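Major allergen Alt a 1 (Alternaria alternata, PDB 3V0R) may bind plant thaumatin-like proteins of the host and inhibit their beta-glucanase activity, as a secreted, disulfide-linked fungal beta-barrel homodimer. Local coordinates at residues A[9-14]-A[39-44]; A[20-25]-A[113-118]; A[93-98]-A[127-132]. All coordinates share one frame; numbering follows the deposited sequence. Where two conformers were deposited one is given.

Contact 1 (A[9-14]-A[39-44]). With 8AC (8-aminooctanoic acid), chain L; 0FU (2,5,6-triaminopyrimidin-4-ol), chain J; SO4 (sulfate ion), chain E.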
loop_
_atom_site.group_PDB
_atom_site.type_symbol
_atom_site.label_atom_id
_atom_site.label_comp_id
_atom_site.label_asym_id
_atom_site.label_seq_id
_atom_site.Cartn_x
_atom_site.Cartn_y
_atom_site.Cartn_z
ATOM N N THR A 9 -18.140 -26.844 -6.110
ATOM C CA THR A 9 -17.233 -27.366 -5.072
ATOM C C THR A 9 -16.763 -26.153 -4.242
ATOM O O THR A 9 -16.297 -25.158 -4.812
ATOM C CB THR A 9 -16.047 -28.083 -5.736
ATOM O OG1 THR A 9 -16.556 -29.258 -6.387
ATOM C CG2 THR A 9 -15.013 -28.481 -4.731
ATOM N N THR A 10 -16.972 -26.204 -2.943
ATOM C CA THR A 10 -16.662 -25.041 -2.113
ATOM C C THR A 10 -15.464 -25.242 -1.177
ATOM O O THR A 10 -15.107 -24.335 -0.395
ATOM C CB THR A 10 -17.893 -24.623 -1.286
ATOM O OG1 THR A 10 -18.266 -25.699 -0.425
ATOM C CG2 THR A 10 -19.103 -24.325 -2.216
ATOM N N GLU A 11 -14.812 -26.390 -1.282
ATOM C CA GLU A 11 -13.635 -26.617 -0.476
ATOM C C GLU A 11 -12.641 -27.470 -1.190
ATOM O O GLU A 11 -13.020 -28.428 -1.855
ATOM C CB GLU A 11 -14.033 -27.295 0.854
ATOM C CG GLU A 11 -12.890 -27.361 1.849
ATOM C CD GLU A 11 -11.846 -28.471 1.577
ATOM O OE1 GLU A 11 -12.234 -29.548 1.041
ATOM O OE2 GLU A 11 -10.627 -28.281 1.920
ATOM N N GLY A 12 -11.375 -27.140 -1.022
ATOM C CA GLY A 12 -10.327 -27.961 -1.569
ATOM C C GLY A 12 -8.988 -27.248 -1.477
ATOM O O GLY A 12 -8.927 -26.044 -1.372
ATOM N N ASP A 13 -7.912 -27.980 -1.599
ATOM C CA ASP A 13 -6.589 -27.347 -1.563
ATOM C C ASP A 13 -6.387 -26.398 -2.730
ATOM O O ASP A 13 -5.559 -25.505 -2.641
ATOM C CB ASP A 13 -5.488 -28.384 -1.606
ATOM C CG ASP A 13 -5.258 -29.089 -0.274
ATOM O OD1 ASP A 13 -5.563 -28.580 0.786
ATOM O OD2 ASP A 13 -4.753 -30.237 -0.317
ATOM N N TYR A 14 -7.095 -26.645 -3.852
ATOM C CA TYR A 14 -6.946 -25.827 -5.065
ATOM C C TYR A 14 -8.221 -25.052 -5.388
ATOM O O TYR A 14 -8.411 -24.575 -6.506
ATOM C CB TYR A 14 -6.527 -26.739 -6.224
ATOM C CG TYR A 14 -5.131 -27.284 -5.977
ATOM C CD1 TYR A 14 -4.954 -28.531 -5.464
ATOM C CD2 TYR A 14 -4.017 -26.493 -6.214
ATOM C CE1 TYR A 14 -3.677 -29.041 -5.194
ATOM C CE2 TYR A 14 -2.743 -26.997 -5.965
ATOM C CZ TYR A 14 -2.611 -28.225 -5.432
ATOM O OH TYR A 14 -1.353 -28.720 -5.170
ATOM N N LYS A 39 -9.929 -15.950 -0.887
ATOM C CA LYS A 39 -9.672 -16.667 0.366
ATOM C C LYS A 39 -9.513 -18.155 0.162
ATOM O O LYS A 39 -10.310 -18.770 -0.562
ATOM C CB LYS A 39 -10.819 -16.387 1.346
ATOM C CG LYS A 39 -10.557 -16.837 2.763
ATOM C CD LYS A 39 -11.711 -16.574 3.714
ATOM C CE LYS A 39 -11.234 -16.598 5.166
ATOM N NZ LYS A 39 -10.529 -17.858 5.510
ATOM N N ALA A 40 -8.524 -18.760 0.785
ATOM C CA ALA A 40 -8.398 -20.212 0.768
ATOM C C ALA A 40 -9.573 -20.845 1.466
ATOM O O ALA A 40 -10.173 -20.225 2.359
ATOM C CB ALA A 40 -7.098 -20.677 1.440
ATOM N N THR A 41 -9.953 -22.034 1.021
ATOM C CA THR A 41 -11.033 -22.803 1.650
ATOM C C THR A 41 -10.541 -23.977 2.478
ATOM O O THR A 41 -11.336 -24.643 3.120
ATOM C CB THR A 41 -11.988 -23.369 0.575
ATOM O OG1 THR A 41 -11.296 -24.291 -0.270
ATOM C CG2 THR A 41 -12.565 -22.239 -0.301
ATOM N N ASN A 42 -9.251 -24.287 2.455
ATOM C CA ASN A 42 -8.739 -25.472 3.064
ATOM C C ASN A 42 -8.183 -25.258 4.490
ATOM O O ASN A 42 -7.405 -26.102 4.971
ATOM C CB ASN A 42 -7.664 -26.103 2.184
ATOM C CG ASN A 42 -6.353 -25.296 2.170
ATOM O OD1 ASN A 42 -6.335 -24.123 2.603
ATOM N ND2 ASN A 42 -5.278 -25.910 1.618
ATOM N N GLY A 43 -8.530 -24.154 5.128
ATOM C CA GLY A 43 -7.988 -23.814 6.449
ATOM C C GLY A 43 -6.620 -23.134 6.399
ATOM O O GLY A 43 -6.108 -22.742 7.415
ATOM N N GLY A 44 -6.035 -22.947 5.206
ATOM C CA GLY A 44 -4.838 -22.125 5.129
ATOM C C GLY A 44 -5.107 -20.647 5.361
ATOM O O GLY A 44 -6.210 -20.180 5.310
HETATM N NAA 8AC L . -0.213 -31.203 -0.092
HETATM O OAB 8AC L . -2.221 -22.857 -5.615
HETATM O OAC 8AC L . -1.280 -21.813 -4.001
HETATM C CAD 8AC L . -0.122 -29.750 -0.291
HETATM C CAE 8AC L . -1.404 -29.269 -0.936
HETATM C CAF 8AC L . -1.684 -27.810 -0.633
HETATM C CAG 8AC L . -1.307 -26.998 -1.880
HETATM C CAH 8AC L . -2.184 -25.811 -2.052
HETATM C CAI 8AC L . -1.553 -24.861 -3.112
HETATM C CAJ 8AC L . -2.571 -23.833 -3.548
HETATM C CAK 8AC L . -1.942 -22.746 -4.443
HETATM C C4 0FU J . 2.328 -26.276 -2.648
HETATM N N3 0FU J . 2.449 -27.629 -2.608
HETATM C C2 0FU J . 2.202 -28.411 -3.696
HETATM N NAA 0FU J . 2.341 -29.741 -3.589
HETATM N N1 0FU J . 1.825 -27.876 -4.877
HETATM C C6 0FU J . 1.686 -26.522 -4.973
HETATM N NAB 0FU J . 1.319 -25.986 -6.114
HETATM C C5 0FU J . 1.934 -25.674 -3.856
HETATM N NAC 0FU J . 1.815 -24.322 -3.908
HETATM O O4 0FU J . 2.562 -25.460 -1.561
HETATM S S SO4 E . -17.943 -29.000 -1.549
HETATM O O1 SO4 E . -16.681 -28.871 -2.279
HETATM O O2 SO4 E . -18.832 -30.108 -1.997
HETATM O O3 SO4 E . -17.480 -29.241 -0.146
HETATM O O4 SO4 E . -18.837 -27.821 -1.610
HETATM O O HOH W 1 -7.909 -23.733 -0.304
#

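Contact 2 (A[20-25]-A[113-118]). With 0FU (2,5,6-triaminopyrimidin-4-ol), chain K; 0FU (2,5,6-triaminopyrimidin-4-ol), chain M; SO4 (sulfate ion), chain B.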
loop_
_atom_site.group_PDB
_atom_site.type_symbol
_atom_site.label_atom_id
_atom_site.label_comp_id
_atom_site.label_asym_id
_atom_site.label_seq_id
_atom_site.Cartn_x
_atom_site.Cartn_y
_atom_site.Cartn_z
ATOM N N GLU A 20 -16.938 -10.180 -2.293
ATOM C CA GLU A 20 -16.837 -8.684 -2.251
ATOM C C GLU A 20 -16.269 -8.039 -3.527
ATOM O O GLU A 20 -15.441 -7.115 -3.546
ATOM C CB GLU A 20 -16.175 -8.220 -0.930
ATOM C CG GLU A 20 -16.473 -8.989 0.398
ATOM C CD GLU A 20 -17.936 -9.541 0.729
ATOM O OE1 GLU A 20 -17.873 -10.628 1.294
ATOM O OE2 GLU A 20 -19.110 -8.968 0.566
ATOM N N PHE A 21 -16.762 -8.514 -4.657
ATOM C CA PHE A 21 -16.451 -7.872 -5.915
ATOM C C PHE A 21 -16.921 -6.432 -5.860
ATOM O O PHE A 21 -17.997 -6.139 -5.352
ATOM C CB PHE A 21 -17.214 -8.556 -7.083
ATOM C CG PHE A 21 -17.018 -7.884 -8.408
ATOM C CD1 PHE A 21 -15.862 -8.010 -9.077
ATOM C CD2 PHE A 21 -17.977 -7.066 -8.912
ATOM C CE1 PHE A 21 -15.686 -7.425 -10.328
ATOM C CE2 PHE A 21 -17.835 -6.424 -10.139
ATOM C CZ PHE A 21 -16.662 -6.596 -10.846
ATOM N N TYR A 22 -16.088 -5.525 -6.361
ATOM C CA TYR A 22 -16.444 -4.111 -6.537
ATOM C C TYR A 22 -15.950 -3.686 -7.887
ATOM O O TYR A 22 -14.977 -4.193 -8.374
ATOM C CB TYR A 22 -15.786 -3.222 -5.455
ATOM C CG TYR A 22 -16.074 -1.710 -5.517
ATOM C CD1 TYR A 22 -17.072 -1.109 -4.704
ATOM C CD2 TYR A 22 -15.307 -0.856 -6.308
ATOM C CE1 TYR A 22 -17.294 0.273 -4.718
ATOM C CE2 TYR A 22 -15.558 0.525 -6.347
ATOM C CZ TYR A 22 -16.552 1.080 -5.575
ATOM O OH TYR A 22 -16.730 2.454 -5.569
ATOM N N GLY A 23 -16.610 -2.705 -8.471
ATOM C CA GLY A 23 -16.064 -2.007 -9.631
ATOM C C GLY A 23 -16.738 -0.665 -9.851
ATOM O O GLY A 23 -17.866 -0.462 -9.422
ATOM N N ARG A 24 -16.034 0.249 -10.487
ATOM C CA ARG A 24 -16.606 1.526 -10.802
ATOM C C ARG A 24 -16.467 1.758 -12.308
ATOM O O ARG A 24 -15.399 1.571 -12.855
ATOM C CB ARG A 24 -15.925 2.651 -10.020
ATOM C CG ARG A 24 -16.500 4.011 -10.423
ATOM C CD ARG A 24 -15.869 5.136 -9.664
ATOM N NE ARG A 24 -16.301 6.404 -10.224
ATOM C CZ ARG A 24 -15.545 7.462 -10.345
ATOM N NH1 ARG A 24 -16.026 8.568 -10.906
ATOM N NH2 ARG A 24 -14.333 7.490 -9.817
ATOM N N LYS A 25 -17.556 2.151 -12.925
ATOM C CA LYS A 25 -17.599 2.558 -14.333
ATOM C C LYS A 25 -17.956 4.041 -14.363
ATOM O O LYS A 25 -19.123 4.396 -14.208
ATOM C CB LYS A 25 -18.709 1.768 -15.057
ATOM C CG LYS A 25 -18.490 0.256 -15.074
ATOM C CD LYS A 25 -19.700 -0.424 -15.734
ATOM C CE LYS A 25 -19.463 -1.923 -15.912
ATOM N NZ LYS A 25 -20.785 -2.608 -16.296
ATOM N N ASP A 113 -22.023 7.772 -13.996
ATOM C CA ASP A 113 -21.228 7.081 -13.013
ATOM C C ASP A 113 -22.020 5.916 -12.400
ATOM O O ASP A 113 -23.141 6.112 -11.869
ATOM C CB ASP A 113 -20.830 8.091 -11.935
ATOM C CG ASP A 113 -19.989 7.489 -10.843
ATOM O OD1 ASP A 113 -18.957 6.880 -11.202
ATOM O OD2 ASP A 113 -20.378 7.690 -9.631
ATOM N N PHE A 114 -21.444 4.696 -12.481
ATOM C CA PHE A 114 -22.070 3.508 -11.925
ATOM C C PHE A 114 -21.072 2.779 -11.070
ATOM O O PHE A 114 -19.882 2.769 -11.384
ATOM C CB PHE A 114 -22.562 2.574 -13.032
ATOM C CG PHE A 114 -23.820 3.052 -13.651
ATOM C CD1 PHE A 114 -25.048 2.593 -13.188
ATOM C CD2 PHE A 114 -23.793 4.019 -14.631
ATOM C CE1 PHE A 114 -26.230 3.104 -13.718
ATOM C CE2 PHE A 114 -24.975 4.524 -15.189
ATOM C CZ PHE A 114 -26.196 4.056 -14.720
ATOM N N VAL A 115 -21.557 2.232 -9.967
ATOM C CA VAL A 115 -20.751 1.403 -9.113
ATOM C C VAL A 115 -21.419 0.022 -9.057
ATOM O O VAL A 115 -22.655 -0.072 -9.010
ATOM C CB VAL A 115 -20.530 2.050 -7.735
ATOM C CG1 VAL A 115 -19.657 3.297 -7.868
ATOM C CG2 VAL A 115 -21.859 2.409 -7.084
ATOM N N CYS A 116 -20.601 -1.040 -9.121
ATOM C CA CYS A 116 -21.033 -2.414 -9.203
ATOM C C CYS A 116 -20.547 -3.155 -7.965
ATOM O O CYS A 116 -19.421 -2.928 -7.524
ATOM C CB CYS A 116 -20.450 -3.102 -10.477
ATOM S SG CYS A 116 -20.777 -2.081 -11.940
ATOM N N GLN A 117 -21.373 -3.985 -7.351
ATOM C CA GLN A 117 -20.894 -4.807 -6.292
ATOM C C GLN A 117 -21.421 -6.245 -6.407
ATOM O O GLN A 117 -22.522 -6.462 -6.963
ATOM C CB GLN A 117 -21.207 -4.163 -4.898
ATOM C CG GLN A 117 -22.709 -4.007 -4.688
ATOM C CD GLN A 117 -23.158 -3.237 -3.390
ATOM O OE1 GLN A 117 -22.769 -2.055 -3.140
ATOM N NE2 GLN A 117 -23.942 -3.949 -2.525
ATOM N N GLY A 118 -20.601 -7.195 -5.923
ATOM C CA GLY A 118 -20.921 -8.608 -6.019
ATOM C C GLY A 118 -22.261 -8.884 -5.284
ATOM O O GLY A 118 -22.586 -8.223 -4.269
HETATM C C4 0FU K . -11.409 -0.707 -1.786
HETATM N N3 0FU K . -11.560 -1.702 -0.880
HETATM C C2 0FU K . -12.768 -2.313 -0.769
HETATM N NAA 0FU K . -12.913 -3.290 0.143
HETATM N N1 0FU K . -13.821 -1.975 -1.556
HETATM C C6 0FU K . -13.695 -0.967 -2.433
HETATM N NAB 0FU K . -14.651 -0.488 -3.247
HETATM C C5 0FU K . -12.496 -0.352 -2.555
HETATM N NAC 0FU K . -12.399 0.615 -3.449
HETATM O O4 0FU K . -10.239 0.002 -2.009
HETATM C C4 0FU M . -9.586 -2.613 -3.334
HETATM N N3 0FU M . -10.038 -2.046 -4.458
HETATM C C2 0FU M . -11.184 -2.484 -5.022
HETATM N NAA 0FU M . -11.578 -1.862 -6.152
HETATM N N1 0FU M . -11.920 -3.494 -4.469
HETATM C C6 0FU M . -11.497 -4.091 -3.345
HETATM N NAB 0FU M . -12.182 -5.101 -2.793
HETATM C C5 0FU M . -10.308 -3.634 -2.760
HETATM N NAC 0FU M . -9.794 -4.161 -1.649
HETATM O O4 0FU M . -8.453 -2.222 -2.697
HETATM S S SO4 B . -13.714 12.215 -10.322
HETATM O O1 SO4 B . -13.910 12.363 -8.839
HETATM O O2 SO4 B . -14.933 12.748 -11.001
HETATM O O3 SO4 B . -12.501 12.993 -10.728
HETATM O O4 SO4 B . -13.546 10.806 -10.789
#

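Contact 3 (A[93-98]-A[127-132]). With 0FU (2,5,6-triaminopyrimidin-4-ol), chain J.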
loop_
_atom_site.group_PDB
_atom_site.type_symbol
_atom_site.label_atom_id
_atom_site.label_comp_id
_atom_site.label_asym_id
_atom_site.label_seq_id
_atom_site.Cartn_x
_atom_site.Cartn_y
_atom_site.Cartn_z
ATOM N N THR A 93 2.218 -23.645 -14.082
ATOM C CA THR A 93 1.373 -22.492 -13.971
ATOM C C THR A 93 -0.040 -22.981 -13.784
ATOM O O THR A 93 -0.471 -23.901 -14.495
ATOM C CB THR A 93 1.452 -21.630 -15.265
ATOM O OG1 THR A 93 2.756 -21.025 -15.359
ATOM C CG2 THR A 93 0.425 -20.506 -15.254
ATOM N N TYR A 94 -0.775 -22.389 -12.844
ATOM C CA TYR A 94 -2.197 -22.683 -12.662
ATOM C C TYR A 94 -2.998 -21.560 -13.210
ATOM O O TYR A 94 -2.559 -20.416 -13.158
ATOM C CB TYR A 94 -2.556 -22.806 -11.191
ATOM C CG TYR A 94 -1.840 -23.846 -10.402
ATOM C CD1 TYR A 94 -1.528 -25.057 -10.957
ATOM C CD2 TYR A 94 -1.530 -23.643 -9.066
ATOM C CE1 TYR A 94 -0.822 -26.020 -10.223
ATOM C CE2 TYR A 94 -0.838 -24.625 -8.310
ATOM C CZ TYR A 94 -0.517 -25.791 -8.903
ATOM O OH TYR A 94 0.138 -26.781 -8.196
ATOM N N VAL A 95 -4.170 -21.861 -13.770
ATOM C CA VAL A 95 -5.160 -20.885 -14.146
ATOM C C VAL A 95 -6.482 -21.261 -13.564
ATOM O O VAL A 95 -6.660 -22.401 -13.108
ATOM C CB VAL A 95 -5.300 -20.636 -15.660
ATOM C CG1 VAL A 95 -4.014 -20.111 -16.257
ATOM C CG2 VAL A 95 -5.732 -21.920 -16.386
ATOM N N ALA A 96 -7.411 -20.296 -13.448
ATOM C CA ALA A 96 -8.693 -20.580 -12.896
ATOM C C ALA A 96 -9.692 -19.556 -13.394
ATOM O O ALA A 96 -9.313 -18.385 -13.587
ATOM C CB ALA A 96 -8.705 -20.547 -11.340
ATOM N N THR A 97 -10.953 -19.957 -13.519
ATOM C CA THR A 97 -11.947 -19.011 -13.996
ATOM C C THR A 97 -13.204 -19.037 -13.199
ATOM O O THR A 97 -13.551 -20.024 -12.585
ATOM C CB THR A 97 -12.327 -19.221 -15.517
ATOM O OG1 THR A 97 -13.017 -20.473 -15.689
ATOM C CG2 THR A 97 -11.102 -19.117 -16.469
ATOM N N ALA A 98 -13.953 -17.921 -13.292
ATOM C CA ALA A 98 -15.292 -17.836 -12.733
ATOM C C ALA A 98 -16.087 -16.706 -13.303
ATOM O O ALA A 98 -15.543 -15.828 -13.946
ATOM C CB ALA A 98 -15.198 -17.650 -11.186
ATOM N N VAL A 127 -6.084 -25.095 -11.907
ATOM C CA VAL A 127 -5.728 -26.252 -12.717
ATOM C C VAL A 127 -4.492 -25.943 -13.566
ATOM O O VAL A 127 -4.308 -24.817 -14.050
ATOM C CB VAL A 127 -6.908 -26.696 -13.614
ATOM C CG1 VAL A 127 -6.560 -27.980 -14.375
ATOM C CG2 VAL A 127 -8.206 -26.891 -12.790
ATOM N N THR A 128 -3.636 -26.967 -13.734
ATOM C CA THR A 128 -2.342 -26.792 -14.313
ATOM C C THR A 128 -2.458 -26.611 -15.862
ATOM O O THR A 128 -3.150 -27.406 -16.533
ATOM C CB THR A 128 -1.497 -28.014 -14.023
ATOM O OG1 THR A 128 -1.472 -28.308 -12.625
ATOM C CG2 THR A 128 -0.037 -27.803 -14.547
ATOM N N LEU A 129 -1.805 -25.609 -16.400
ATOM C CA LEU A 129 -1.696 -25.435 -17.855
ATOM C C LEU A 129 -0.698 -26.377 -18.455
ATOM O O LEU A 129 0.435 -26.512 -17.954
ATOM C CB LEU A 129 -1.188 -24.061 -18.151
ATOM C CG LEU A 129 -2.182 -22.977 -18.387
ATOM C CD1 LEU A 129 -1.335 -21.698 -18.800
ATOM C CD2 LEU A 129 -3.156 -23.278 -19.555
ATOM N N PRO A 130 -1.075 -27.102 -19.491
ATOM C CA PRO A 130 -0.075 -28.010 -20.033
ATOM C C PRO A 130 1.165 -27.273 -20.513
ATOM O O PRO A 130 1.059 -26.185 -21.105
ATOM C CB PRO A 130 -0.817 -28.691 -21.138
ATOM C CG PRO A 130 -2.184 -28.841 -20.511
ATOM C CD PRO A 130 -2.430 -27.508 -19.845
ATOM N N LYS A 131 2.333 -27.890 -20.257
ATOM C CA LYS A 131 3.635 -27.308 -20.593
ATOM C C LYS A 131 4.040 -28.018 -21.890
ATOM O O LYS A 131 4.408 -29.204 -21.851
ATOM C CB LYS A 131 4.675 -27.518 -19.456
ATOM N N SER A 132 3.899 -27.347 -23.043
ATOM C CA SER A 132 3.383 -25.961 -23.159
ATOM C C SER A 132 2.020 -25.883 -23.969
ATOM O O SER A 132 1.323 -26.906 -24.161
ATOM C CB SER A 132 4.495 -25.060 -23.747
ATOM O OG SER A 132 4.584 -23.824 -23.005
HETATM C C4 0FU J . 2.328 -26.276 -2.648
HETATM N N3 0FU J . 2.449 -27.629 -2.608
HETATM C C2 0FU J . 2.202 -28.411 -3.696
HETATM N NAA 0FU J . 2.341 -29.741 -3.589
HETATM N N1 0FU J . 1.825 -27.876 -4.877
HETATM C C6 0FU J . 1.686 -26.522 -4.973
HETATM N NAB 0FU J . 1.319 -25.986 -6.114
HETATM C C5 0FU J . 1.934 -25.674 -3.856
HETATM N NAC 0FU J . 1.815 -24.322 -3.908
HETATM O O4 0FU J . 2.562 -25.460 -1.561
HETATM O O HOH W 2 2.315 -25.377 -16.433
#

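Contact 1 (A[9-14]-A[39-44])
Asn42 and Asp13 meet through their polar ends: ND2 of Asn42 gives a nearly straight hydrogen bond, 2.8 Å long, to OD1 of Asp13. The oxygen is reached on its anti side, 30° out of the carboxylate plane, while the bond stays within the amide plane, and the two flat groups stand almost perpendicular. Next to it, Gly12 N donates to Thr41 OG1 at 2.9 Å. With chi1 at 63°, that hydroxyl sits between the backbone N and carbonyl carbon of Thr41, and it also bonds to Val15 O. The methyl CG2 of Thr41 rests 3.3 Å from Thr10 O. A water extends the junction, donating to Gly12 O and accepting from Thr41 N. The carboxylate oxygen OE2 of Glu11 lies 3.6 Å from Asn42 CA.

The loop leading into strand 15-25 lies here against the turn that leaves strand 33-40, at the surface of the barrel. That turn is an Asx turn: Asn42 OD1 accepts from Gly44 N at 2.9 Å, the donor standing above the carbonyl plane. OD1 is used by the turn, while ND2 faces Asp13 and also reaches Val88 O of the second subunit.

Farther out, Asp13 and Tyr14 line the 8-aminooctanoic acid pocket. The ligand carbon CAH lies over one face of the Tyr14 ring, and Asp13 OD2 comes within 3.5 Å of ligand atom CAE. At the other end of the loop, Thr10 N and Glu11 N donate to a sulfate, probably from the crystallisation liquor.

Contact 2 (A[20-25]-A[113-118])
Segments of two neighbouring antiparallel strands of the barrel sheet, 15-25 and 114-128, pair here; the axes of 20-25 and 114-118 approach to 4.4 Å, with their directions 169° from each other. Gly23 and Cys116 form a hydrogen-bonded pair: Cys116 N donates to Gly23 O at 2.8 Å, and Gly23 N returns a bond to Cys116 O. Lys25 and Phe114 exchange a second such pair of bonds, and Gly118 N donates to Phe21 O at the far end.

The salt bridge at the strand end is carried by Arg24, whose chain is extended from CG to NE. Its NE meets Asp113 OD1 at 2.9 Å, nearly straight, in the guanidinium plane and on the syn side of the oxygen. Guanidinium and carboxylate planes stand 83° apart; NH1 adds a weak bond to the same oxygen. Asp113 OD2 is held by Asn109 N, which helps to position the acid.

Tyr22 and Val115 share the Arg24 face of the sheet. Tyr22 belongs, with Glu20, to a triaminopyrimidinol pocket and meets Tyr22 of the third subunit; it was modelled in two conformers, so the detail of these ring contacts is doubtful. Phe21 CE2 lies 4.2 Å from Cys116 CB, and the ring edge faces Gly118 N in plane. On the reverse face, with Lys25 and Phe114, Cys116 SG is tied to Cys104 by a disulfide, and Lys25 CE passes 4.2 Å from that sulfur.

Strand 33-40 flanks strand 15-25 on one side, and strand 93-106 flanks 114-128 on the other.

Contact 3 (A[93-98]-A[127-132])
Val95 and Val127 face each other as an antiparallel hydrogen-bonded pair, Val95 N donating to Val127 O and Val127 N to Val95 O, both at 3.0 Å, with the non-hydrogen-bonded pair Tyr94 and Thr128 next to it. This is the open end of the beta hairpin made by strands 93-106 and 114-128. A further backbone bond joins Leu129 N to Thr93 O at 2.9 Å. A water then bridges the same two residues, accepting from Thr93 N and donating to Leu129 O.

Leu129 reaches over to Val95 and to the methyl group of Thr93. Its CG lies 4.0 Å from Val95 CG1, the two side chains crossing at about a right angle. Leu129 and Thr93 instead run side by side and point the same way, their ends CD1 and CG2 4.1 Å apart. Chi1 of Val95 (-61°) sets CG1 anti to the carbonyl carbon, the branch that meets the leucine.

Tyr94 lies with Thr128 on the face of the sheet that Val95 and Val127 turn away from, and Thr128 OG1 stands at the edge of the tyrosine ring, near its plane, 3.4 Å from CE1. Leu126 and Gln86 also touch this tyrosine, which belongs to the pockets for both 8-aminooctanoic acid and the triaminopyrimidinol. Past the ring the phenol oxygen reaches the ligand: the amino nitrogen NAB of the pyrimidine donates to Tyr94 OH, at a modelled 2.5 Å that is unusually short and leaves the exact placement of the ligand doubtful.

All three contacts reach the same antiparallel sheet, contact 1 through loops next to strands 15-25 and 33-40; in it strands 33-40, 15-25, 114-128 and 93-106 follow one another as neighbours. Contacts 1 and 3 touch, Tyr14 CE2 lying 3.7 Å from Tyr94 OH, with centres about 17 Å apart; together they border the same triaminopyrimidinol and the 8-aminooctanoic acid pocket. Contact 2 lies across the chain's centre from both, its centre about 26 Å from contact 1 and 27 Å from contact 3, and serves a separate pyrimidine site. Along the chain contact 1 closes before contact 3 opens, whereas contact 2 interleaves with each, because strand 114-128 returns beside strand 15-25.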